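Local coordinates for magnesium-protoporphyrin O-methyltransferase (Synechocystis sp., PDB 4QDJ), which catalyses the transfer of a methyl group from S-adenosyl-L-methionine to magnesium-protoporphyrin IX, a step of chlorophyll biosynthesis, at residues Arg13-Phe16 with Asn17-Phe21; Val36-Asp39 with Ile40-His44; Glu99-Gln102 with Lys103-Val107; Thr118-Leu121 with Ala122-Gly125. All coordinates share one frame; numbering follows the deposited sequence. Where two conformers were deposited one is given.

All four contacts are local, and three meet S-adenosylmethionine at different points of a class I methyltransferase fold. Contact 1 covers the ribose with a ring at the break between helices 8-16 and 19-27, contact 4 reads the adenine from the loop after strand 115-118, and contact 2 reaches the methionine carboxylate from helix 35-58. Contacts 2 and 4 lie on opposite sides of the chain's centre, with centres about 28 Å apart. Contact 3, on helix 94-108, does not touch the cofactor but meets contact 1 where F21 packs on E99. Contact 2 is a surface contact; the others are partly buried. Regular helix bonds run through contacts 2 and 3, turn bonds through 1 and 4.

Contact 1: Arg13-Phe16 with Asn17-Phe21; sequences RDYF and NSTGF. With SAM (S-adenosylmethionine), chain B.
Y15 and G20 meet round the turn between helices 8-16 and 19-27, beside the S-adenosylmethionine pocket of this class I methyltransferase fold. G20 CA lies over one face of the Y15 ring as a CH-pi contact, 3.5 Å from its centroid. Y15 OH is hydrogen-bonded to W24 NE1. The backbone turns on Y15 O, which takes S18 N at 3.1 Å, from above the carbonyl plane, and weakly G20 N. S18 OG donates to D14 O at 2.6 Å; the first torsion (chi1 55°) sets OG between the backbone N and the carbonyl carbon, pointing it back at the helix end. Beside them, R13 forms a salt bridge with D14, gripping OD1 side-on with NE and NH2, and a water links that same oxygen to N17 ND2. N17 OD1 is hydrogen-bonded to S93 OG and K95 N, tying the turn to the start of helix 94-108. F16, with CG anti to its carbonyl carbon (chi1 -76°), leaves the turn for the cofactor; Y15 CD2 lies over one face of its ring. Over the centre of the opposite face sits the ribose, SAM C3' 3.5 Å above the ring plane of F16.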
loop_
_atom_site.group_PDB
_atom_site.type_symbol
_atom_site.label_atom_id
_atom_site.label_comp_id
_atom_site.label_asym_id
_atom_site.label_seq_id
_atom_site.Cartn_x
_atom_site.Cartn_y
_atom_site.Cartn_z
ATOM N N ARG A 13 -14.426 -0.741 -1.395
ATOM C CA ARG A 13 -14.639 0.567 -0.776
ATOM C C ARG A 13 -15.691 0.516 0.328
ATOM O O ARG A 13 -15.468 1.017 1.430
ATOM C CB ARG A 13 -15.055 1.604 -1.821
ATOM C CG ARG A 13 -15.270 2.995 -1.242
ATOM C CD ARG A 13 -16.135 3.843 -2.152
ATOM N NE ARG A 13 -17.462 3.256 -2.318
ATOM C CZ ARG A 13 -18.424 3.780 -3.068
ATOM N NH1 ARG A 13 -18.212 4.911 -3.727
ATOM N NH2 ARG A 13 -19.599 3.171 -3.158
ATOM N N ASP A 14 -16.835 -0.091 0.028
ATOM C CA ASP A 14 -17.924 -0.189 0.997
ATOM C C ASP A 14 -17.519 -0.998 2.223
ATOM O O ASP A 14 -17.923 -0.686 3.343
ATOM C CB ASP A 14 -19.171 -0.802 0.357
ATOM C CG ASP A 14 -19.784 0.093 -0.702
ATOM O OD1 ASP A 14 -19.364 1.264 -0.816
ATOM O OD2 ASP A 14 -20.694 -0.377 -1.414
ATOM N N TYR A 15 -16.721 -2.038 2.005
ATOM C CA TYR A 15 -16.223 -2.863 3.099
ATOM C C TYR A 15 -15.349 -2.047 4.050
ATOM O O TYR A 15 -15.543 -2.077 5.265
ATOM C CB TYR A 15 -15.444 -4.062 2.553
ATOM C CG TYR A 15 -14.694 -4.848 3.606
ATOM C CD1 TYR A 15 -15.363 -5.699 4.477
ATOM C CD2 TYR A 15 -13.313 -4.748 3.718
ATOM C CE1 TYR A 15 -14.675 -6.421 5.441
ATOM C CE2 TYR A 15 -12.619 -5.465 4.674
ATOM C CZ TYR A 15 -13.303 -6.302 5.531
ATOM O OH TYR A 15 -12.607 -7.012 6.484
ATOM N N PHE A 16 -14.397 -1.309 3.493
ATOM C CA PHE A 16 -13.487 -0.513 4.312
ATOM C C PHE A 16 -14.125 0.773 4.838
ATOM O O PHE A 16 -13.537 1.469 5.664
ATOM C CB PHE A 16 -12.186 -0.222 3.561
ATOM C CG PHE A 16 -11.253 -1.395 3.503
ATOM C CD1 PHE A 16 -10.467 -1.722 4.597
ATOM C CD2 PHE A 16 -11.170 -2.180 2.365
ATOM C CE1 PHE A 16 -9.609 -2.804 4.553
ATOM C CE2 PHE A 16 -10.314 -3.264 2.315
ATOM C CZ PHE A 16 -9.532 -3.577 3.410
ATOM N N ASN A 17 -15.325 1.085 4.359
ATOM C CA ASN A 17 -16.103 2.184 4.925
ATOM C C ASN A 17 -17.089 1.690 5.978
ATOM O O ASN A 17 -17.748 2.485 6.648
ATOM C CB ASN A 17 -16.845 2.956 3.833
ATOM C CG ASN A 17 -15.965 3.980 3.144
ATOM O OD1 ASN A 17 -14.937 4.392 3.682
ATOM N ND2 ASN A 17 -16.370 4.404 1.953
ATOM N N SER A 18 -17.191 0.373 6.120
ATOM C CA SER A 18 -18.104 -0.216 7.093
ATOM C C SER A 18 -17.370 -1.103 8.098
ATOM O O SER A 18 -16.468 -0.640 8.796
ATOM C CB SER A 18 -19.229 -0.985 6.392
ATOM O OG SER A 18 -18.719 -1.961 5.503
ATOM N N THR A 19 -17.746 -2.375 8.159
ATOM C CA THR A 19 -17.172 -3.261 9.163
ATOM C C THR A 19 -15.675 -3.489 8.951
ATOM O O THR A 19 -14.948 -3.755 9.910
ATOM C CB THR A 19 -17.928 -4.607 9.266
ATOM O OG1 THR A 19 -17.538 -5.284 10.467
ATOM C CG2 THR A 19 -17.641 -5.492 8.061
ATOM N N GLY A 20 -15.214 -3.355 7.712
ATOM C CA GLY A 20 -13.802 -3.503 7.408
ATOM C C GLY A 20 -12.969 -2.426 8.073
ATOM O O GLY A 20 -11.838 -2.672 8.490
ATOM N N PHE A 21 -13.529 -1.224 8.173
ATOM C CA PHE A 21 -12.842 -0.139 8.861
ATOM C C PHE A 21 -12.601 -0.504 10.317
ATOM O O PHE A 21 -11.485 -0.393 10.813
ATOM C CB PHE A 21 -13.642 1.161 8.788
ATOM C CG PHE A 21 -13.076 2.259 9.639
ATOM C CD1 PHE A 21 -11.883 2.873 9.293
ATOM C CD2 PHE A 21 -13.729 2.672 10.787
ATOM C CE1 PHE A 21 -11.354 3.880 10.075
ATOM C CE2 PHE A 21 -13.205 3.681 11.573
ATOM C CZ PHE A 21 -12.016 4.286 11.216
HETATM N N SAM B . -1.412 -0.182 2.192
HETATM C CA SAM B . -1.927 -0.090 3.555
HETATM C C SAM B . -1.010 -0.815 4.531
HETATM O O SAM B . -0.297 -1.745 4.152
HETATM O OXT SAM B . -0.961 -0.481 5.715
HETATM C CB SAM B . -3.363 -0.605 3.670
HETATM C CG SAM B . -3.617 -2.054 3.255
HETATM S SD SAM B . -5.343 -2.548 3.532
HETATM C CE SAM B . -5.212 -4.354 3.544
HETATM C "C5'" SAM B . -6.025 -2.309 1.878
HETATM C "C4'" SAM B . -6.402 -0.857 1.630
HETATM O "O4'" SAM B . -6.459 -0.637 0.237
HETATM C "C3'" SAM B . -7.768 -0.489 2.196
HETATM O "O3'" SAM B . -7.634 0.651 3.012
HETATM C "C2'" SAM B . -8.602 -0.145 0.978
HETATM O "O2'" SAM B . -9.500 0.914 1.228
HETATM C "C1'" SAM B . -7.534 0.229 -0.035
HETATM N N9 SAM B . -7.967 0.083 -1.430
HETATM C C8 SAM B . -8.616 -0.981 -1.996
HETATM N N7 SAM B . -8.824 -0.700 -3.303
HETATM C C5 SAM B . -8.315 0.523 -3.570
HETATM C C6 SAM B . -8.258 1.283 -4.729
HETATM N N6 SAM B . -8.778 0.818 -5.862
HETATM N N1 SAM B . -7.663 2.525 -4.692
HETATM C C2 SAM B . -7.124 3.006 -3.517
HETATM N N3 SAM B . -7.186 2.247 -2.367
HETATM C C4 SAM B . -7.770 1.025 -2.400
HETATM O O HOH W 1 -18.958 3.363 0.922
#

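Contact 2: Val36-Asp39 with Ile40-His44; sequences VQKD and IRVGH. With SAM (S-adenosylmethionine), chain B.
I40 packs back on the preceding turn of helix 35-58, and its side chain can be followed outward. CB rests 3.5 Å from Q37 O; CG1, anti to the carbonyl carbon of I40 (chi1 -64°), comes within 3.3 Å of V36 O; CD1 lies 3.8 Å from V36 O and makes a loose apolar touch with V36 CG1. It also packs on W24 and I27 of helix 19-27. The backbone keeps regular helix bonds, among them R41 N to Q37 O at 2.9 Å. K38 bends at its second and fourth torsions, bringing NZ to 3.6 Å from V42 CG2. R41 instead sends its guanidinium to the carbonyls of R26, I27 and G31, while the D39 carboxylate is hydrogen-bonded to T217 OG1, R218 N and F219 N. One turn on, H44 points NE2 at the methionine carboxylate, 2.7 Å from SAM OXT, with a weak second bond to SAM O; Y28 stacks on the ring. An alanine at H44 would remove both bonds and is likely to leave the carboxylate without this donor and Y28 without its stacking partner. The arrangement is a helix-borne histidine holding the amino-acid end of S-adenosylmethionine in its pocket.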
loop_
_atom_site.group_PDB
_atom_site.type_symbol
_atom_site.label_atom_id
_atom_site.label_comp_id
_atom_site.label_asym_id
_atom_site.label_seq_id
_atom_site.Cartn_x
_atom_site.Cartn_y
_atom_site.Cartn_z
ATOM N N VAL A 36 -5.240 -14.927 15.376
ATOM C CA VAL A 36 -5.131 -14.797 13.927
ATOM C C VAL A 36 -4.869 -13.341 13.547
ATOM O O VAL A 36 -3.970 -13.042 12.756
ATOM C CB VAL A 36 -6.411 -15.282 13.220
ATOM C CG1 VAL A 36 -6.312 -15.053 11.717
ATOM C CG2 VAL A 36 -6.667 -16.751 13.531
ATOM N N GLN A 37 -5.663 -12.443 14.119
ATOM C CA GLN A 37 -5.517 -11.011 13.882
ATOM C C GLN A 37 -4.169 -10.497 14.376
ATOM O O GLN A 37 -3.569 -9.616 13.761
ATOM C CB GLN A 37 -6.654 -10.243 14.563
ATOM C CG GLN A 37 -8.028 -10.516 13.970
ATOM C CD GLN A 37 -9.159 -10.102 14.893
ATOM O OE1 GLN A 37 -8.942 -9.795 16.066
ATOM N NE2 GLN A 37 -10.379 -10.098 14.366
ATOM N N LYS A 38 -3.697 -11.048 15.490
ATOM C CA LYS A 38 -2.406 -10.657 16.044
ATOM C C LYS A 38 -1.281 -11.051 15.094
ATOM O O LYS A 38 -0.320 -10.305 14.907
ATOM C CB LYS A 38 -2.194 -11.303 17.415
ATOM C CG LYS A 38 -0.902 -10.891 18.106
ATOM C CD LYS A 38 -0.808 -9.381 18.254
ATOM C CE LYS A 38 0.215 -8.991 19.309
ATOM N NZ LYS A 38 1.536 -9.632 19.073
ATOM N N ASP A 39 -1.412 -12.230 14.495
ATOM C CA ASP A 39 -0.441 -12.711 13.521
ATOM C C ASP A 39 -0.394 -11.791 12.300
ATOM O O ASP A 39 0.679 -11.497 11.768
ATOM C CB ASP A 39 -0.789 -14.140 13.102
ATOM C CG ASP A 39 0.226 -14.730 12.149
ATOM O OD1 ASP A 39 1.235 -15.288 12.627
ATOM O OD2 ASP A 39 0.012 -14.637 10.922
ATOM N N ILE A 40 -1.565 -11.335 11.868
ATOM C CA ILE A 40 -1.666 -10.406 10.746
ATOM C C ILE A 40 -1.061 -9.047 11.101
ATOM O O ILE A 40 -0.342 -8.448 10.298
ATOM C CB ILE A 40 -3.132 -10.228 10.304
ATOM C CG1 ILE A 40 -3.686 -11.553 9.775
ATOM C CG2 ILE A 40 -3.253 -9.138 9.249
ATOM C CD1 ILE A 40 -5.165 -11.511 9.454
ATOM N N ARG A 41 -1.350 -8.571 12.309
ATOM C CA ARG A 41 -0.781 -7.318 12.797
ATOM C C ARG A 41 0.744 -7.355 12.755
ATOM O O ARG A 41 1.383 -6.443 12.230
ATOM C CB ARG A 41 -1.260 -7.029 14.224
ATOM C CG ARG A 41 -0.545 -5.861 14.892
ATOM C CD ARG A 41 -0.980 -5.694 16.339
ATOM N NE ARG A 41 -2.339 -5.174 16.451
ATOM C CZ ARG A 41 -3.011 -5.096 17.595
ATOM N NH1 ARG A 41 -2.451 -5.512 18.724
ATOM N NH2 ARG A 41 -4.244 -4.607 17.610
ATOM N N VAL A 42 1.318 -8.423 13.299
ATOM C CA VAL A 42 2.770 -8.581 13.350
ATOM C C VAL A 42 3.381 -8.725 11.954
ATOM O O VAL A 42 4.400 -8.101 11.644
ATOM C CB VAL A 42 3.165 -9.787 14.232
ATOM C CG1 VAL A 42 4.658 -10.066 14.129
ATOM C CG2 VAL A 42 2.760 -9.536 15.679
ATOM N N GLY A 43 2.752 -9.534 11.108
ATOM C CA GLY A 43 3.238 -9.733 9.753
ATOM C C GLY A 43 3.210 -8.451 8.941
ATOM O O GLY A 43 4.177 -8.109 8.252
ATOM N N HIS A 44 2.094 -7.737 9.021
ATOM C CA HIS A 44 1.950 -6.474 8.312
ATOM C C HIS A 44 2.974 -5.450 8.796
ATOM O O HIS A 44 3.534 -4.698 8.000
ATOM C CB HIS A 44 0.529 -5.929 8.468
ATOM C CG HIS A 44 0.369 -4.520 7.992
ATOM N ND1 HIS A 44 0.300 -3.449 8.856
ATOM C CD2 HIS A 44 0.272 -4.006 6.744
ATOM C CE1 HIS A 44 0.161 -2.335 8.160
ATOM N NE2 HIS A 44 0.142 -2.644 6.877
HETATM N N SAM B . -1.412 -0.182 2.192
HETATM C CA SAM B . -1.927 -0.090 3.555
HETATM C C SAM B . -1.010 -0.815 4.531
HETATM O O SAM B . -0.297 -1.745 4.152
HETATM O OXT SAM B . -0.961 -0.481 5.715
HETATM C CB SAM B . -3.363 -0.605 3.670
HETATM C CG SAM B . -3.617 -2.054 3.255
HETATM S SD SAM B . -5.343 -2.548 3.532
HETATM C CE SAM B . -5.212 -4.354 3.544
HETATM C "C5'" SAM B . -6.025 -2.309 1.878
HETATM C "C4'" SAM B . -6.402 -0.857 1.630
HETATM O "O4'" SAM B . -6.459 -0.637 0.237
HETATM C "C3'" SAM B . -7.768 -0.489 2.196
HETATM O "O3'" SAM B . -7.634 0.651 3.012
HETATM C "C2'" SAM B . -8.602 -0.145 0.978
HETATM O "O2'" SAM B . -9.500 0.914 1.228
HETATM C "C1'" SAM B . -7.534 0.229 -0.035
HETATM N N9 SAM B . -7.967 0.083 -1.430
HETATM C C8 SAM B . -8.616 -0.981 -1.996
HETATM N N7 SAM B . -8.824 -0.700 -3.303
HETATM C C5 SAM B . -8.315 0.523 -3.570
HETATM C C6 SAM B . -8.258 1.283 -4.729
HETATM N N6 SAM B . -8.778 0.818 -5.862
HETATM N N1 SAM B . -7.663 2.525 -4.692
HETATM C C2 SAM B . -7.124 3.006 -3.517
HETATM N N3 SAM B . -7.186 2.247 -2.367
HETATM C C4 SAM B . -7.770 1.025 -2.400
#

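Contact 3: Glu99-Gln102 with Lys103-Val107; sequences EAQQ and KAQEV
E99 and K103 meet one turn apart on helix 94-108 through the aliphatic part of the lysine, with no salt bridge between them. E99 sets CG anti to its backbone N (chi1 -176°) and bends at its second torsion, which turns the carboxylate along the helix toward the next turn, until OE2 lies 3.7 Å from K103 CG. The lysine starts the opposite way, CG anti to its carbonyl carbon (chi1 -63°), and this lays CG 3.2 Å from E99 O. A bend at its third torsion carries NZ off, 5.6 Å from E99 OE2. The carboxylate finds its salt bridge with R25, and the lysine shaft packs on V73 and I78. Q101 and Q105 share one shape, each bent at the second torsion, and run side by side in the same direction with their amide planes 50° apart. Q101 NE2 stays 3.8 Å from Q105 OE1; both amides turn to Q113, Q105 OE1 by a hydrogen bond and Q101 NE2 by a weak one. E106 CG rests 3.2 Å from Q102 O, and the chain runs extended from there. The backbone keeps regular helix bonds, K103 N to E99 O at 2.8 Å being nearly straight. A100 and A104 press their methyls on F116 of strand 115-118, the packing of helix on sheet within the beta-alpha-beta unit 86-91, 94-108 and 115-118 of this Rossmann-like fold.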
loop_
_atom_site.group_PDB
_atom_site.type_symbol
_atom_site.label_atom_id
_atom_site.label_comp_id
_atom_site.label_asym_id
_atom_site.label_seq_id
_atom_site.Cartn_x
_atom_site.Cartn_y
_atom_site.Cartn_z
ATOM N N GLU A 99 -8.948 8.264 9.360
ATOM C CA GLU A 99 -8.179 7.731 10.474
ATOM C C GLU A 99 -6.688 8.001 10.285
ATOM O O GLU A 99 -5.986 8.328 11.241
ATOM C CB GLU A 99 -8.443 6.233 10.645
ATOM C CG GLU A 99 -7.761 5.609 11.852
ATOM C CD GLU A 99 -8.339 6.086 13.173
ATOM O OE1 GLU A 99 -9.474 6.607 13.182
ATOM O OE2 GLU A 99 -7.655 5.932 14.206
ATOM N N ALA A 100 -6.211 7.869 9.049
ATOM C CA ALA A 100 -4.812 8.153 8.740
ATOM C C ALA A 100 -4.450 9.581 9.130
ATOM O O ALA A 100 -3.421 9.823 9.761
ATOM C CB ALA A 100 -4.531 7.920 7.260
ATOM N N GLN A 101 -5.312 10.524 8.765
ATOM C CA GLN A 101 -5.085 11.925 9.099
ATOM C C GLN A 101 -5.124 12.159 10.608
ATOM O O GLN A 101 -4.327 12.928 11.142
ATOM C CB GLN A 101 -6.094 12.825 8.384
ATOM C CG GLN A 101 -5.993 14.300 8.759
ATOM C CD GLN A 101 -4.596 14.872 8.567
ATOM O OE1 GLN A 101 -3.860 14.475 7.662
ATOM N NE2 GLN A 101 -4.226 15.816 9.425
ATOM N N GLN A 102 -6.051 11.494 11.291
ATOM C CA GLN A 102 -6.142 11.606 12.742
ATOM C C GLN A 102 -4.876 11.086 13.417
ATOM O O GLN A 102 -4.325 11.738 14.304
ATOM C CB GLN A 102 -7.374 10.865 13.270
ATOM C CG GLN A 102 -8.686 11.586 13.005
ATOM C CD GLN A 102 -8.775 12.910 13.740
ATOM O OE1 GLN A 102 -8.344 13.027 14.887
ATOM N NE2 GLN A 102 -9.332 13.918 13.078
ATOM N N LYS A 103 -4.413 9.916 12.985
ATOM C CA LYS A 103 -3.207 9.323 13.552
ATOM C C LYS A 103 -1.982 10.181 13.242
ATOM O O LYS A 103 -1.087 10.323 14.076
ATOM C CB LYS A 103 -3.010 7.888 13.045
ATOM C CG LYS A 103 -4.128 6.929 13.454
ATOM C CD LYS A 103 -3.888 5.505 12.958
ATOM C CE LYS A 103 -2.958 4.727 13.885
ATOM N NZ LYS A 103 -2.818 3.297 13.463
ATOM N N ALA A 104 -1.954 10.760 12.046
ATOM C CA ALA A 104 -0.839 11.610 11.638
ATOM C C ALA A 104 -0.777 12.894 12.462
ATOM O O ALA A 104 0.287 13.275 12.944
ATOM C CB ALA A 104 -0.926 11.932 10.149
ATOM N N GLN A 105 -1.921 13.553 12.624
ATOM C CA GLN A 105 -1.989 14.797 13.388
ATOM C C GLN A 105 -1.566 14.585 14.840
ATOM O O GLN A 105 -0.907 15.437 15.437
ATOM C CB GLN A 105 -3.402 15.386 13.335
ATOM C CG GLN A 105 -3.572 16.687 14.113
ATOM C CD GLN A 105 -2.875 17.862 13.452
ATOM O OE1 GLN A 105 -2.908 18.013 12.230
ATOM N NE2 GLN A 105 -2.239 18.703 14.259
ATOM N N GLU A 106 -1.942 13.439 15.398
ATOM C CA GLU A 106 -1.646 13.132 16.792
ATOM C C GLU A 106 -0.155 12.941 17.043
ATOM O O GLU A 106 0.361 13.335 18.089
ATOM C CB GLU A 106 -2.410 11.884 17.241
ATOM C CG GLU A 106 -3.902 12.097 17.438
ATOM C CD GLU A 106 -4.620 10.823 17.839
ATOM O OE1 GLU A 106 -3.962 9.765 17.905
ATOM O OE2 GLU A 106 -5.843 10.880 18.088
ATOM N N VAL A 107 0.539 12.343 16.083
ATOM C CA VAL A 107 1.934 11.978 16.293
ATOM C C VAL A 107 2.917 12.941 15.620
ATOM O O VAL A 107 4.057 13.079 16.063
ATOM C CB VAL A 107 2.204 10.514 15.857
ATOM C CG1 VAL A 107 2.281 10.404 14.347
ATOM C CG2 VAL A 107 3.473 9.994 16.496
#

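Contact 4: Thr118-Leu121 with Ala122-Gly125; sequences TQDL and AQLG. With SAM (S-adenosylmethionine), chain B.
A short 3-10 turn at L121 to Q123, after strand 115-118, is bracketed by two bonds, Q123 N to D120 O at 2.8 Å and L124 N to L121 O at 3.2 Å, both donors standing above the carbonyl planes. With CG anti to the backbone N (chi1 170°), the D120 carboxylate faces the adenine and the A122 amide: OD1 accepts SAM N6, the adenine amino group, at 3.0 Å and, weakly, A122 N. OD2 lies beside A122 CB and forms a salt bridge with K9. L121 N completes the reading of the adenine, donating to SAM N1 at 2.9 Å along an almost straight bond (165°), and L121 CG and CD2 lie close by. Q119 folds its amide back on its own backbone, where OE1 accepts D120 N in the carbonyl plane, on a lone pair, at 2.9 Å; the same amide crosses Q123 and packs against its CB. A leucine at Q119 would take away that acceptor and would probably leave D120 N without its mate, freeing the backbone next to the adenine-binding carboxylate to shift. L121 CB touches L124 CD1. The leucines turn inward, L121 onto M148 and L152 and L124 onto L155 of helix 142-155, and both onto A69 of strand 65-69, while the backbone of Q119 is bonded to D91 at the end of strand 86-91.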
loop_
_atom_site.group_PDB
_atom_site.type_symbol
_atom_site.label_atom_id
_atom_site.label_comp_id
_atom_site.label_asym_id
_atom_site.label_seq_id
_atom_site.Cartn_x
_atom_site.Cartn_y
_atom_site.Cartn_z
ATOM N N THR A 118 -8.888 11.051 -0.399
ATOM C CA THR A 118 -9.770 9.941 -0.732
ATOM C C THR A 118 -9.885 9.836 -2.244
ATOM O O THR A 118 -10.434 10.728 -2.894
ATOM C CB THR A 118 -11.173 10.120 -0.138
ATOM O OG1 THR A 118 -11.078 10.255 1.286
ATOM C CG2 THR A 118 -12.047 8.919 -0.473
ATOM N N GLN A 119 -9.358 8.749 -2.799
ATOM C CA GLN A 119 -9.352 8.554 -4.243
ATOM C C GLN A 119 -9.010 7.115 -4.619
ATOM O O GLN A 119 -8.193 6.468 -3.962
ATOM C CB GLN A 119 -8.354 9.515 -4.902
ATOM C CG GLN A 119 -8.350 9.488 -6.424
ATOM C CD GLN A 119 -9.697 9.845 -7.022
ATOM O OE1 GLN A 119 -10.594 9.004 -7.113
ATOM N NE2 GLN A 119 -9.846 11.097 -7.437
ATOM N N ASP A 120 -9.663 6.622 -5.666
ATOM C CA ASP A 120 -9.300 5.363 -6.305
ATOM C C ASP A 120 -7.919 5.541 -6.927
ATOM O O ASP A 120 -7.674 6.518 -7.630
ATOM C CB ASP A 120 -10.352 5.025 -7.370
ATOM C CG ASP A 120 -9.957 3.858 -8.262
ATOM O OD1 ASP A 120 -9.129 3.017 -7.857
ATOM O OD2 ASP A 120 -10.507 3.778 -9.382
ATOM N N LEU A 121 -7.011 4.605 -6.659
ATOM C CA LEU A 121 -5.634 4.738 -7.131
ATOM C C LEU A 121 -5.543 4.821 -8.655
ATOM O O LEU A 121 -4.596 5.394 -9.195
ATOM C CB LEU A 121 -4.744 3.616 -6.580
ATOM C CG LEU A 121 -5.021 2.153 -6.939
ATOM C CD1 LEU A 121 -4.394 1.764 -8.276
ATOM C CD2 LEU A 121 -4.512 1.250 -5.827
ATOM N N ALA A 122 -6.538 4.265 -9.340
ATOM C CA ALA A 122 -6.575 4.306 -10.799
ATOM C C ALA A 122 -6.861 5.711 -11.327
ATOM O O ALA A 122 -6.745 5.966 -12.525
ATOM C CB ALA A 122 -7.602 3.319 -11.332
ATOM N N GLN A 123 -7.230 6.622 -10.431
ATOM C CA GLN A 123 -7.549 7.991 -10.823
ATOM C C GLN A 123 -6.457 8.983 -10.424
ATOM O O GLN A 123 -6.579 10.183 -10.672
ATOM C CB GLN A 123 -8.895 8.420 -10.233
ATOM C CG GLN A 123 -10.067 7.569 -10.698
ATOM C CD GLN A 123 -10.269 7.627 -12.199
ATOM O OE1 GLN A 123 -10.175 8.693 -12.810
ATOM N NE2 GLN A 123 -10.541 6.477 -12.805
ATOM N N LEU A 124 -5.391 8.479 -9.810
ATOM C CA LEU A 124 -4.283 9.330 -9.392
ATOM C C LEU A 124 -3.548 9.919 -10.589
ATOM O O LEU A 124 -3.428 9.280 -11.636
ATOM C CB LEU A 124 -3.300 8.546 -8.524
ATOM C CG LEU A 124 -3.794 8.080 -7.154
ATOM C CD1 LEU A 124 -2.746 7.203 -6.493
ATOM C CD2 LEU A 124 -4.133 9.270 -6.271
ATOM N N GLY A 125 -3.053 11.140 -10.423
ATOM C CA GLY A 125 -2.268 11.796 -11.453
ATOM C C GLY A 125 -0.939 12.273 -10.904
ATOM O O GLY A 125 -0.568 11.940 -9.779
HETATM N N SAM B . -1.412 -0.182 2.192
HETATM C CA SAM B . -1.927 -0.090 3.555
HETATM C C SAM B . -1.010 -0.815 4.531
HETATM O O SAM B . -0.297 -1.745 4.152
HETATM O OXT SAM B . -0.961 -0.481 5.715
HETATM C CB SAM B . -3.363 -0.605 3.670
HETATM C CG SAM B . -3.617 -2.054 3.255
HETATM S SD SAM B . -5.343 -2.548 3.532
HETATM C CE SAM B . -5.212 -4.354 3.544
HETATM C "C5'" SAM B . -6.025 -2.309 1.878
HETATM C "C4'" SAM B . -6.402 -0.857 1.630
HETATM O "O4'" SAM B . -6.459 -0.637 0.237
HETATM C "C3'" SAM B . -7.768 -0.489 2.196
HETATM O "O3'" SAM B . -7.634 0.651 3.012
HETATM C "C2'" SAM B . -8.602 -0.145 0.978
HETATM O "O2'" SAM B . -9.500 0.914 1.228
HETATM C "C1'" SAM B . -7.534 0.229 -0.035
HETATM N N9 SAM B . -7.967 0.083 -1.430
HETATM C C8 SAM B . -8.616 -0.981 -1.996
HETATM N N7 SAM B . -8.824 -0.700 -3.303
HETATM C C5 SAM B . -8.315 0.523 -3.570
HETATM C C6 SAM B . -8.258 1.283 -4.729
HETATM N N6 SAM B . -8.778 0.818 -5.862
HETATM N N1 SAM B . -7.663 2.525 -4.692
HETATM C C2 SAM B . -7.124 3.006 -3.517
HETATM N N3 SAM B . -7.186 2.247 -2.367
HETATM C C4 SAM B . -7.770 1.025 -2.400
#